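Local structure of probable spore coat polysaccharide biosynthesis protein E (Chromobacterium violaceum ATCC 12472, 3G8R) at the interface of chains A and B. The protein probably acts as a sialic-acid-synthase-like enzyme of the NeuB family, making acylneuraminate-type sugar acids, of which this chain holds the zinc-binding NeuB and SAF part. Sequence-based numbering; all coordinates share one arbitrary frame. Chains: chain A/B, Probable spore coat polysaccharide biosynthesis protein E.

The interface of chains A and B. Residues chain A 258-260; chain B 180-183.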
loop_
_atom_site.group_PDB
_atom_site.type_symbol
_atom_site.label_atom_id
_atom_site.label_comp_id
_atom_site.label_asym_id
_atom_site.label_seq_id
_atom_site.Cartn_x
_atom_site.Cartn_y
_atom_site.Cartn_z
HETATM N N MSE A 258 0.951 -8.446 -8.545
HETATM C CA MSE A 258 2.124 -8.226 -7.729
HETATM C C MSE A 258 1.777 -8.391 -6.250
HETATM O O MSE A 258 2.640 -8.684 -5.466
HETATM C CB MSE A 258 2.671 -6.811 -7.957
HETATM C CG MSE A 258 3.660 -6.646 -9.069
HETATM SE SE MSE A 258 4.141 -4.922 -9.260
HETATM C CE MSE A 258 5.491 -5.372 -10.265
ATOM N N LEU A 259 0.533 -8.159 -5.857
ATOM C CA LEU A 259 0.198 -8.191 -4.451
ATOM C C LEU A 259 -0.061 -9.612 -3.992
ATOM O O LEU A 259 0.155 -9.955 -2.815
ATOM C CB LEU A 259 -1.001 -7.281 -4.149
ATOM C CG LEU A 259 -0.711 -5.770 -3.910
ATOM C CD1 LEU A 259 -1.956 -4.958 -3.880
ATOM C CD2 LEU A 259 0.046 -5.478 -2.644
ATOM N N GLY A 260 -0.527 -10.441 -4.924
ATOM C CA GLY A 260 -1.010 -11.767 -4.593
ATOM C C GLY A 260 -2.069 -11.710 -3.541
ATOM O O GLY A 260 -2.630 -10.674 -3.298
ATOM N N LEU B 180 5.829 -12.018 -6.364
ATOM C CA LEU B 180 6.246 -11.139 -5.302
ATOM C C LEU B 180 5.432 -11.258 -4.021
ATOM O O LEU B 180 5.899 -10.998 -2.930
ATOM C CB LEU B 180 6.070 -9.740 -5.830
ATOM C CG LEU B 180 6.998 -9.497 -6.982
ATOM C CD1 LEU B 180 6.616 -8.215 -7.566
ATOM C CD2 LEU B 180 8.441 -9.432 -6.487
ATOM N N HIS B 181 4.177 -11.606 -4.169
ATOM C CA HIS B 181 3.335 -11.755 -3.031
ATOM C C HIS B 181 3.441 -10.581 -2.045
ATOM O O HIS B 181 3.440 -10.791 -0.834
ATOM C CB HIS B 181 3.648 -13.076 -2.373
ATOM C CG HIS B 181 2.542 -13.601 -1.521
ATOM N ND1 HIS B 181 2.712 -14.663 -0.656
ATOM C CD2 HIS B 181 1.261 -13.188 -1.371
ATOM C CE1 HIS B 181 1.574 -14.895 -0.024
ATOM N NE2 HIS B 181 0.680 -14.010 -0.433
ATOM N N LEU B 182 3.452 -9.342 -2.555
ATOM C CA LEU B 182 3.702 -8.148 -1.682
ATOM C C LEU B 182 2.750 -7.959 -0.490
ATOM O O LEU B 182 3.068 -7.222 0.432
ATOM C CB LEU B 182 3.793 -6.840 -2.495
ATOM C CG LEU B 182 4.978 -6.801 -3.473
ATOM C CD1 LEU B 182 5.031 -5.511 -4.247
ATOM C CD2 LEU B 182 6.317 -6.999 -2.779
ATOM N N ALA B 183 1.595 -8.620 -0.523
ATOM C CA ALA B 183 0.591 -8.474 0.511
ATOM C C ALA B 183 0.946 -9.261 1.730
ATOM O O ALA B 183 0.244 -9.204 2.714
ATOM C CB ALA B 183 -0.752 -8.927 0.013
#
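A:Leu259 and A:Met258, the last two residues of helix 242-259, lie against the B:Leu180-B:Ala183 loop that leads into helix 184-191 of the other subunit. Their carbonyls, at the C-terminal end of the helix, point across the two-fold-symmetric interface and accept two successive backbone N-H groups. B:Leu182 N donates to A:Met258 O over 3.1 Å in a nearly straight bond, 169° at the hydrogen. The amide of the next residue, B:Ala183 N, reaches A:Leu259 O at 3.0 Å, along a lone pair and in the carbonyl plane. Both bonds join main-chain atoms, and together they probably set the register of helix end and loop. Apolar contacts add to this pair. A:Met258, modelled as selenomethionine, runs extended beyond CG alongside B:Leu180, pointing the same way, and its CG lies 3.7 Å from B:Leu180 CD1. With CG anti to the carbonyl carbon (chi1 -84°), A:Leu259 turns its CD2 methyl toward B:Leu182 CB, 4.0 Å away, the two side chains crossing at about a right angle. A:Gly260, with a positive phi of 55°, carries the chain out of the helix. The twin contact repeats with the chains exchanged, and such a paired arrangement would suit a dimer. The imidazole of B:His181 presents its edge to the same carbonyl that B:Ala183 engages, CD2 lying in plane 3.7 Å from A:Leu259 O.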